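PDB 6EEW: aromatic-L-amino-acid decarboxylase from Catharanthus roseus, which catalyses the pyridoxal phosphate-dependent decarboxylation of L-tryptophan to tryptamine and of 5-hydroxy-L-tryptophan to serotonin. Local coordinates for residues Glu479-Val482 / Arg483-Trp486; Tyr58-Arg62 / Ile63-Ala67; Gly232-Pro235 / Gln236-Arg239; Ala131-Glu134 / Leu135-Val139. All coordinates share one frame; numbering follows the deposited sequence.

Contact 1: Glu479-Val482 / Arg483-Trp486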
loop_
_atom_site.group_PDB
_atom_site.type_symbol
_atom_site.label_atom_id
_atom_site.label_comp_id
_atom_site.label_asym_id
_atom_site.label_seq_id
_atom_site.Cartn_x
_atom_site.Cartn_y
_atom_site.Cartn_z
ATOM N N GLU A 479 -24.858 21.842 -5.432
ATOM C CA GLU A 479 -25.204 22.494 -6.692
ATOM C C GLU A 479 -24.757 23.954 -6.715
ATOM O O GLU A 479 -24.236 24.442 -7.732
ATOM C CB GLU A 479 -26.705 22.367 -6.933
ATOM C CG GLU A 479 -27.178 23.017 -8.212
ATOM C CD GLU A 479 -28.628 22.726 -8.494
ATOM O OE1 GLU A 479 -29.117 21.683 -8.013
ATOM O OE2 GLU A 479 -29.278 23.541 -9.184
ATOM N N HIS A 480 -24.967 24.680 -5.617
ATOM C CA HIS A 480 -24.605 26.093 -5.629
ATOM C C HIS A 480 -23.103 26.290 -5.772
ATOM O O HIS A 480 -22.667 27.324 -6.284
ATOM C CB HIS A 480 -25.115 26.793 -4.372
ATOM C CG HIS A 480 -24.589 26.206 -3.106
ATOM N ND1 HIS A 480 -23.431 26.652 -2.508
ATOM C CD2 HIS A 480 -25.072 25.223 -2.310
ATOM C CE1 HIS A 480 -23.214 25.959 -1.405
ATOM N NE2 HIS A 480 -24.196 25.087 -1.262
ATOM N N HIS A 481 -22.292 25.320 -5.344
ATOM C CA HIS A 481 -20.857 25.446 -5.559
ATOM C C HIS A 481 -20.534 25.484 -7.045
ATOM O O HIS A 481 -19.738 26.314 -7.502
ATOM C CB HIS A 481 -20.110 24.303 -4.880
ATOM C CG HIS A 481 -20.169 24.349 -3.389
ATOM N ND1 HIS A 481 -20.828 23.399 -2.639
ATOM C CD2 HIS A 481 -19.648 25.233 -2.505
ATOM C CE1 HIS A 481 -20.713 23.697 -1.357
ATOM N NE2 HIS A 481 -20.002 24.807 -1.249
ATOM N N VAL A 482 -21.132 24.576 -7.815
ATOM C CA VAL A 482 -20.890 24.567 -9.253
ATOM C C VAL A 482 -21.405 25.851 -9.875
ATOM O O VAL A 482 -20.749 26.442 -10.746
ATOM C CB VAL A 482 -21.525 23.323 -9.902
ATOM C CG1 VAL A 482 -21.261 23.305 -11.408
ATOM C CG2 VAL A 482 -20.982 22.079 -9.262
ATOM N N ARG A 483 -22.588 26.304 -9.437
ATOM C CA ARG A 483 -23.119 27.569 -9.936
ATOM C C ARG A 483 -22.131 28.707 -9.708
ATOM O O ARG A 483 -21.880 29.519 -10.607
ATOM C CB ARG A 483 -24.460 27.883 -9.272
ATOM C CG ARG A 483 -25.572 26.925 -9.645
ATOM C CD ARG A 483 -26.830 27.183 -8.845
ATOM N NE ARG A 483 -27.893 26.251 -9.211
ATOM C CZ ARG A 483 -28.548 26.293 -10.367
ATOM N NH1 ARG A 483 -28.242 27.213 -11.273
ATOM N NH2 ARG A 483 -29.511 25.416 -10.617
ATOM N N ARG A 484 -21.555 28.782 -8.505
ATOM C CA ARG A 484 -20.639 29.876 -8.202
ATOM C C ARG A 484 -19.321 29.739 -8.955
ATOM O O ARG A 484 -18.735 30.750 -9.356
ATOM C CB ARG A 484 -20.379 29.966 -6.702
ATOM C CG ARG A 484 -21.616 30.243 -5.863
ATOM C CD ARG A 484 -21.196 30.682 -4.468
ATOM N NE ARG A 484 -20.305 29.719 -3.825
ATOM C CZ ARG A 484 -19.757 29.894 -2.628
ATOM N NH1 ARG A 484 -20.010 30.997 -1.936
ATOM N NH2 ARG A 484 -18.951 28.967 -2.121
ATOM N N VAL A 485 -18.845 28.513 -9.170
ATOM C CA VAL A 485 -17.650 28.341 -9.991
ATOM C C VAL A 485 -17.901 28.858 -11.398
ATOM O O VAL A 485 -17.065 29.552 -11.984
ATOM C CB VAL A 485 -17.208 26.870 -10.022
ATOM C CG1 VAL A 485 -16.163 26.683 -11.110
ATOM C CG2 VAL A 485 -16.628 26.460 -8.684
ATOM N N TRP A 486 -19.048 28.505 -11.972
ATOM C CA TRP A 486 -19.361 28.985 -13.316
ATOM C C TRP A 486 -19.479 30.506 -13.346
ATOM O O TRP A 486 -18.979 31.162 -14.273
ATOM C CB TRP A 486 -20.636 28.316 -13.820
ATOM C CG TRP A 486 -21.087 28.833 -15.129
ATOM C CD1 TRP A 486 -22.310 29.358 -15.432
ATOM C CD2 TRP A 486 -20.301 28.926 -16.320
ATOM N NE1 TRP A 486 -22.347 29.737 -16.750
ATOM C CE2 TRP A 486 -21.124 29.489 -17.318
ATOM C CE3 TRP A 486 -18.987 28.573 -16.645
ATOM C CZ2 TRP A 486 -20.678 29.709 -18.617
ATOM C CZ3 TRP A 486 -18.544 28.791 -17.936
ATOM C CH2 TRP A 486 -19.386 29.361 -18.906
#
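Arg-483 reaches back one turn of helix 479-496 to Glu-479 and closes an i to i+4 salt bridge. Its chain runs extended from CG to NE, with CG set beside its own backbone N (chi1 -67°). That course takes CG past the carbonyl, 3.4 Å from Glu-479 O, and delivers the guanidinium to the carboxylate. Glu-479 OE2 lies at the guanidinium edge, near its plane, and one oxygen serves two donors: NH2, and more weakly NE of Arg-483, 3.0 Å from OE2. The two flat groups are turned 35° against each other. The 2.4 Å between Arg-483 NH2 and Glu-479 OE2 is very short, and this is one of two deposited conformers, so the exact length is doubtful.

Arg-484 starts close to the backbone, its CG 3.1 Å from His-480 O. Bent at chi3, it then runs side by side with His-481, their flat groups turned 67° against each other, and NH2 comes 3.8 Å from CD2 of the ring. Both side chains share Glu-46: OE2 salt-bridges Arg-484 NH2, and OE1 bonds His-481 NE2. His-481 ND1 is held by Glu-478 N.

Val-482 O receives Trp-486 N at 2.9 Å. The Val-482 side chain packs on Met-400 and Trp-407 of helix 375-409, and the Trp-486 ring meets Trp-407 nearly in parallel. His-481 and Val-485 face the loop at Tyr-98.

Contact 2: Tyr58-Arg62 / Ile63-Ala67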
loop_
_atom_site.group_PDB
_atom_site.type_symbol
_atom_site.label_atom_id
_atom_site.label_comp_id
_atom_site.label_asym_id
_atom_site.label_seq_id
_atom_site.Cartn_x
_atom_site.Cartn_y
_atom_site.Cartn_z
ATOM N N TYR A 58 9.233 25.885 2.262
ATOM C CA TYR A 58 8.729 26.767 3.309
ATOM C C TYR A 58 8.725 26.084 4.668
ATOM O O TYR A 58 8.881 26.749 5.698
ATOM C CB TYR A 58 7.310 27.224 2.980
ATOM C CG TYR A 58 6.281 26.254 3.499
ATOM C CD1 TYR A 58 5.944 25.123 2.774
ATOM C CD2 TYR A 58 5.677 26.447 4.738
ATOM C CE1 TYR A 58 5.007 24.217 3.251
ATOM C CE2 TYR A 58 4.742 25.542 5.229
ATOM C CZ TYR A 58 4.407 24.430 4.478
ATOM O OH TYR A 58 3.471 23.526 4.950
ATOM N N LEU A 59 8.503 24.772 4.703
ATOM C CA LEU A 59 8.311 24.108 5.983
ATOM C C LEU A 59 9.630 23.831 6.698
ATOM O O LEU A 59 9.626 23.610 7.914
ATOM C CB LEU A 59 7.519 22.818 5.782
ATOM C CG LEU A 59 6.960 22.198 7.061
ATOM C CD1 LEU A 59 6.038 23.178 7.769
ATOM C CD2 LEU A 59 6.253 20.886 6.768
ATOM N N ARG A 60 10.756 23.849 5.976
ATOM C CA ARG A 60 12.054 23.674 6.625
ATOM C C ARG A 60 12.361 24.816 7.584
ATOM O O ARG A 60 13.032 24.609 8.604
ATOM C CB ARG A 60 13.163 23.559 5.575
ATOM C CG ARG A 60 14.576 23.759 6.124
ATOM C CD ARG A 60 15.081 22.543 6.901
ATOM N NE ARG A 60 14.344 22.314 8.142
ATOM C CZ ARG A 60 14.176 21.116 8.701
ATOM N NH1 ARG A 60 14.686 20.036 8.120
ATOM N NH2 ARG A 60 13.490 20.992 9.832
ATOM N N LYS A 61 11.882 26.020 7.284
ATOM C CA LYS A 61 12.164 27.176 8.120
ATOM C C LYS A 61 11.305 27.229 9.378
ATOM O O LYS A 61 11.521 28.112 10.215
ATOM C CB LYS A 61 11.947 28.462 7.315
ATOM C CG LYS A 61 12.441 28.398 5.871
ATOM C CD LYS A 61 12.104 29.688 5.132
ATOM C CE LYS A 61 12.440 29.607 3.653
ATOM N NZ LYS A 61 12.226 30.917 2.973
ATOM N N ARG A 62 10.353 26.302 9.545
ATOM C CA ARG A 62 9.426 26.321 10.667
ATOM C C ARG A 62 9.508 25.096 11.564
ATOM O O ARG A 62 8.856 25.078 12.615
ATOM C CB ARG A 62 7.980 26.471 10.170
ATOM C CG ARG A 62 7.749 27.697 9.316
ATOM C CD ARG A 62 6.295 27.786 8.919
ATOM N NE ARG A 62 6.032 28.828 7.928
ATOM C CZ ARG A 62 4.826 29.096 7.433
ATOM N NH1 ARG A 62 3.770 28.397 7.832
ATOM N NH2 ARG A 62 4.677 30.058 6.534
ATOM N N ILE A 63 10.266 24.074 11.182
ATOM C CA ILE A 63 10.446 22.880 12.004
ATOM C C ILE A 63 11.920 22.732 12.347
ATOM O O ILE A 63 12.782 23.045 11.515
ATOM C CB ILE A 63 9.931 21.612 11.306
ATOM C CG1 ILE A 63 8.434 21.701 11.042
ATOM C CG2 ILE A 63 10.267 20.358 12.123
ATOM C CD1 ILE A 63 7.870 20.412 10.574
ATOM N N PRO A 64 12.253 22.290 13.556
ATOM C CA PRO A 64 13.661 22.051 13.890
ATOM C C PRO A 64 14.284 21.014 12.964
ATOM O O PRO A 64 13.602 20.155 12.397
ATOM C CB PRO A 64 13.598 21.543 15.335
ATOM C CG PRO A 64 12.339 22.120 15.876
ATOM C CD PRO A 64 11.368 22.090 14.719
ATOM N N GLU A 65 15.609 21.105 12.815
ATOM C CA GLU A 65 16.331 20.185 11.943
ATOM C C GLU A 65 16.486 18.792 12.538
ATOM O O GLU A 65 16.801 17.851 11.800
ATOM C CB GLU A 65 17.708 20.752 11.608
ATOM C CG GLU A 65 17.653 21.923 10.661
ATOM C CD GLU A 65 19.009 22.532 10.436
ATOM O OE1 GLU A 65 19.985 22.021 11.026
ATOM O OE2 GLU A 65 19.101 23.509 9.668
ATOM N N THR A 66 16.262 18.629 13.838
ATOM C CA THR A 66 16.374 17.329 14.478
ATOM C C THR A 66 15.144 17.079 15.341
ATOM O O THR A 66 14.431 18.007 15.731
ATOM C CB THR A 66 17.660 17.224 15.320
ATOM O OG1 THR A 66 17.535 18.020 16.501
ATOM C CG2 THR A 66 18.851 17.723 14.536
ATOM N N ALA A 67 14.866 15.803 15.584
ATOM C CA ALA A 67 13.763 15.449 16.458
ATOM C C ALA A 67 14.115 15.754 17.913
ATOM O O ALA A 67 15.280 15.701 18.307
ATOM C CB ALA A 67 13.402 13.974 16.302
#
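The guanidinium of Arg-60 has Glu-65 CG over the centre of one face, 4.1 Å above the plane, and the carbonyl oxygens of Ile-63 and Pro-64 at its edge. The backbone is a type I turn, Arg-62 N bonding Leu-59 O, in the loop joining helices 24-44 and 74-85. Arg-62, the last residue of the turn, has Tyr-58 CD2 over one face of its guanidinium, while Leu-59 CB lies over the centre of the Tyr-58 ring.

Two bends, at chi2 (76°) and chi3, fold Arg-60 forward along the chain, to the backbone of Ile-63 and Pro-64. Its NH2 donates to Ile-63 O at 2.7 Å. The approach is fairly straight at the hydrogen (159°), but the nitrogen stands well above the carbonyl plane rather than on a lone pair. NE is buried here with no partner in the model. Replacing Arg-60 by an alanine would probably leave Ile-63 O without this donor and the CG of Glu-65 without the flat group beneath it. Pro-64 O accepts a bond from Trp-142 NE1 of the second subunit, and that Trp-142 also packs on Ile-63.

Just past the turn, Ile-63 N bonds only weakly to Leu-59 O. Their side chains meet carbon to carbon, Leu-59 CG 4.0 Å from Ile-63 CD1.

Contact 3: Gly232-Pro235 / Gln236-Arg239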
loop_
_atom_site.group_PDB
_atom_site.type_symbol
_atom_site.label_atom_id
_atom_site.label_comp_id
_atom_site.label_asym_id
_atom_site.label_seq_id
_atom_site.Cartn_x
_atom_site.Cartn_y
_atom_site.Cartn_z
ATOM N N GLY A 232 -10.466 7.471 -27.847
ATOM C CA GLY A 232 -10.547 6.094 -27.427
ATOM C C GLY A 232 -9.832 5.209 -28.419
ATOM O O GLY A 232 -9.596 5.611 -29.557
ATOM N N ILE A 233 -9.437 4.016 -27.979
ATOM C CA ILE A 233 -8.696 3.115 -28.858
ATOM C C ILE A 233 -9.575 2.650 -30.014
ATOM O O ILE A 233 -10.709 2.194 -29.820
ATOM C CB ILE A 233 -8.137 1.921 -28.071
ATOM C CG1 ILE A 233 -7.084 2.399 -27.066
ATOM C CG2 ILE A 233 -7.528 0.898 -29.033
ATOM C CD1 ILE A 233 -6.357 1.277 -26.350
ATOM N N SER A 234 -9.058 2.755 -31.222
ATOM C CA SER A 234 -9.744 2.172 -32.365
ATOM C C SER A 234 -9.366 0.701 -32.490
ATOM O O SER A 234 -8.176 0.388 -32.635
ATOM C CB SER A 234 -9.391 2.904 -33.641
ATOM O OG SER A 234 -9.704 2.085 -34.748
ATOM N N PRO A 235 -10.328 -0.227 -32.434
ATOM C CA PRO A 235 -9.970 -1.648 -32.547
ATOM C C PRO A 235 -9.157 -1.945 -33.794
ATOM O O PRO A 235 -8.183 -2.702 -33.720
ATOM C CB PRO A 235 -11.334 -2.351 -32.563
ATOM C CG PRO A 235 -12.247 -1.411 -31.861
ATOM C CD PRO A 235 -11.772 -0.033 -32.237
ATOM N N GLN A 236 -9.529 -1.360 -34.934
ATOM C CA GLN A 236 -8.777 -1.571 -36.168
ATOM C C GLN A 236 -7.301 -1.233 -35.983
ATOM O O GLN A 236 -6.417 -1.984 -36.414
ATOM C CB GLN A 236 -9.390 -0.733 -37.294
ATOM C CG GLN A 236 -10.842 -1.085 -37.627
ATOM C CD GLN A 236 -11.869 -0.113 -37.037
ATOM O OE1 GLN A 236 -11.870 0.174 -35.833
ATOM N NE2 GLN A 236 -12.755 0.394 -37.894
ATOM N N VAL A 237 -7.022 -0.093 -35.345
ATOM C CA VAL A 237 -5.642 0.320 -35.087
ATOM C C VAL A 237 -4.896 -0.758 -34.306
ATOM O O VAL A 237 -3.789 -1.184 -34.676
ATOM C CB VAL A 237 -5.627 1.669 -34.339
ATOM C CG1 VAL A 237 -4.211 2.018 -33.880
ATOM C CG2 VAL A 237 -6.174 2.774 -35.227
ATOM N N LEU A 238 -5.499 -1.216 -33.214
ATOM C CA LEU A 238 -4.858 -2.226 -32.384
ATOM C C LEU A 238 -4.649 -3.527 -33.145
ATOM O O LEU A 238 -3.613 -4.180 -32.990
ATOM C CB LEU A 238 -5.699 -2.467 -31.135
ATOM C CG LEU A 238 -5.311 -3.604 -30.195
ATOM C CD1 LEU A 238 -3.913 -3.397 -29.614
ATOM C CD2 LEU A 238 -6.357 -3.727 -29.070
ATOM N N ARG A 239 -5.634 -3.939 -33.949
ATOM C CA ARG A 239 -5.480 -5.181 -34.691
ATOM C C ARG A 239 -4.324 -5.077 -35.657
ATOM O O ARG A 239 -3.525 -6.014 -35.794
ATOM C CB ARG A 239 -6.745 -5.522 -35.462
ATOM C CG ARG A 239 -6.489 -6.610 -36.490
ATOM C CD ARG A 239 -7.741 -6.964 -37.235
ATOM N NE ARG A 239 -8.740 -7.523 -36.334
ATOM C CZ ARG A 239 -8.764 -8.792 -35.952
ATOM N NH1 ARG A 239 -7.840 -9.644 -36.400
ATOM N NH2 ARG A 239 -9.720 -9.206 -35.130
#
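Hydrogen bonds from Leu-238 and Arg-239 back to the carbonyls four residues earlier start helix 235-247. Leu-238 N reaches Ser-234 O at 3.2 Å and Arg-239 N reaches Pro-235 O at 2.8 Å, each nearly along the C=O axis. Ser-234 is the N-cap, and Pro-235 fills the first helical position, where its missing N-H costs the helix no bond. The hydroxyl of Ser-234, swung opposite its own N (chi1 161°), makes a weak bond to Gln-236 OE1 at 3.1 Å. Gln-236 bends at chi2 to bring that oxygen back, but it is deposited in two conformers, so this tie is doubtful as a permanent one. The same OE1 of Gln-236 lies 3.6 Å from Pro-235 CD, a carbon-to-oxygen contact between side chains that lie alongside each other.

Apolar contacts fill in around the cap. Val-237 lays CG2 on Ser-234 CB at 3.6 Å. Ile-233, just before the N-cap, touches Leu-238 through CG2 and CB at 4.4 Å, the pairing across a helix start known as a hydrophobic staple.

Charge enters at Arg-239, whose NH2 salt-bridges Glu-279 and whose NH1 salt-bridges Glu-243. The staple residues turn into the large domain: Ile-233 and Leu-238 both rest on Ile-223 of strand 220-223, an outermost strand of the mixed sheet in this chain, and on Leu-273 of helix 270-280.

Contact 4: Ala131-Glu134 / Leu135-Val139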
loop_
_atom_site.group_PDB
_atom_site.type_symbol
_atom_site.label_atom_id
_atom_site.label_comp_id
_atom_site.label_asym_id
_atom_site.label_seq_id
_atom_site.Cartn_x
_atom_site.Cartn_y
_atom_site.Cartn_z
ATOM N N ALA A 131 -11.606 -13.402 10.090
ATOM C CA ALA A 131 -12.627 -12.435 9.719
ATOM C C ALA A 131 -12.132 -11.490 8.634
ATOM O O ALA A 131 -12.861 -11.204 7.676
ATOM C CB ALA A 131 -13.089 -11.658 10.953
ATOM N N ALA A 132 -10.889 -11.021 8.732
ATOM C CA ALA A 132 -10.425 -10.060 7.732
ATOM C C ALA A 132 -10.480 -10.658 6.333
ATOM O O ALA A 132 -11.102 -10.090 5.424
ATOM C CB ALA A 132 -9.013 -9.583 8.056
ATOM N N THR A 133 -9.884 -11.837 6.156
ATOM C CA THR A 133 -9.848 -12.479 4.844
ATOM C C THR A 133 -11.238 -12.870 4.344
ATOM O O THR A 133 -11.574 -12.666 3.162
ATOM C CB THR A 133 -8.939 -13.701 4.907
ATOM O OG1 THR A 133 -7.578 -13.276 5.057
ATOM C CG2 THR A 133 -9.093 -14.540 3.677
ATOM N N GLU A 134 -12.051 -13.464 5.217
ATOM C CA GLU A 134 -13.365 -13.921 4.799
ATOM C C GLU A 134 -14.255 -12.747 4.404
ATOM O O GLU A 134 -14.924 -12.790 3.360
ATOM C CB GLU A 134 -14.003 -14.758 5.905
ATOM C CG GLU A 134 -13.244 -16.046 6.182
ATOM C CD GLU A 134 -14.169 -17.168 6.627
ATOM O OE1 GLU A 134 -15.400 -16.993 6.516
ATOM O OE2 GLU A 134 -13.679 -18.230 7.068
ATOM N N LEU A 135 -14.263 -11.681 5.207
ATOM C CA LEU A 135 -15.051 -10.514 4.854
ATOM C C LEU A 135 -14.547 -9.899 3.563
ATOM O O LEU A 135 -15.336 -9.342 2.803
ATOM C CB LEU A 135 -15.021 -9.472 5.977
ATOM C CG LEU A 135 -15.867 -8.219 5.676
ATOM C CD1 LEU A 135 -17.374 -8.541 5.631
ATOM C CD2 LEU A 135 -15.611 -7.097 6.670
ATOM N N GLU A 136 -13.241 -9.978 3.293
ATOM C CA GLU A 136 -12.775 -9.439 2.020
ATOM C C GLU A 136 -13.330 -10.231 0.847
ATOM O O GLU A 136 -13.785 -9.653 -0.150
ATOM C CB GLU A 136 -11.254 -9.417 1.977
ATOM C CG GLU A 136 -10.686 -8.797 0.706
ATOM C CD GLU A 136 -9.312 -8.180 0.923
ATOM O OE1 GLU A 136 -8.973 -7.877 2.098
ATOM O OE2 GLU A 136 -8.593 -7.959 -0.083
ATOM N N MET A 137 -13.299 -11.558 0.940
ATOM C CA MET A 137 -13.900 -12.363 -0.114
ATOM C C MET A 137 -15.374 -12.006 -0.310
ATOM O O MET A 137 -15.840 -11.801 -1.446
ATOM C CB MET A 137 -13.738 -13.844 0.211
ATOM C CG MET A 137 -12.314 -14.304 0.361
ATOM S SD MET A 137 -12.219 -15.985 0.996
ATOM C CE MET A 137 -12.941 -16.923 -0.357
ATOM N N ILE A 138 -16.124 -11.919 0.791
ATOM C CA ILE A 138 -17.554 -11.624 0.691
ATOM C C ILE A 138 -17.777 -10.258 0.047
ATOM O O ILE A 138 -18.646 -10.094 -0.819
ATOM C CB ILE A 138 -18.220 -11.700 2.073
ATOM C CG1 ILE A 138 -18.169 -13.122 2.628
ATOM C CG2 ILE A 138 -19.641 -11.291 1.972
ATOM C CD1 ILE A 138 -18.517 -13.184 4.105
ATOM N N VAL A 139 -17.019 -9.243 0.480
ATOM C CA VAL A 139 -17.220 -7.898 -0.058
ATOM C C VAL A 139 -16.877 -7.856 -1.539
ATOM O O VAL A 139 -17.539 -7.163 -2.323
ATOM C CB VAL A 139 -16.393 -6.869 0.731
ATOM C CG1 VAL A 139 -16.089 -5.626 -0.142
ATOM C CG2 VAL A 139 -17.109 -6.484 2.011
#
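Leu-135, Glu-136, Met-137 and Ile-138 each give their N-H to the carbonyl four residues back, from Ala-131 O to Glu-134 O, with N to O separations from 2.9 Å at Leu-135 to 3.0 Å at Ile-138, in a regular run of alpha helix 130-146.

Across this turn the side chains meet mostly carbonyl oxygens. Ile-138 places CG1 beside its own N (chi1 -65°), and CG1 comes 3.3 Å from Glu-134 O. Met-137 does the same to the preceding carbonyl, its CG 3.3 Å from Thr-133 O; its SD then passes the methyl CG2 of Thr-133 at 4.4 Å. Leu-135 approaches Ala-131 O with CB at 3.2 Å, and its branched end leads away to Trp-379 of helix 375-409 and to Ile-63 of the second subunit.

The two glutamates leave the helix for different partners. Glu-134, bent at chi2, crosses to the second subunit: OE1 accepts from Leu-59 N there, and OE2 from Gly-57 N there as well as from Trp-126 NE1 of its own chain. Glu-136 runs extended to Arg-371, which salt-bridges OE1, while Ile-163 N bonds OE2. Both carboxylates are buried, yet each is supplied with N-H donors on both oxygens; this would be expected to favour the ionised form, Glu-136 through an opposite charge and Glu-134 through neutral N-H groups.

Contact 4 is wholly buried; contacts 1, 2 and 3 are partly so, with arginines or a glutamine at their outer sides. Contacts 1 and 4 each put side chains on helix 375-409, though their centres are 41 Å apart. Contacts 2 and 4 lie about 43 Å apart, centre to centre, in one chain, yet they belong together in the dimer: the 58-67 loop of one subunit packs on helix 130-146 of the other. Contact 3, touching no other chain, begins a helix beside the large sheet. Chemistry follows place: a salt bridge within the helix in contact 1, arginine to backbone in contact 2, a serine cap in contact 3, and in contact 4 buried carboxylates, one reaching into the dimer interface.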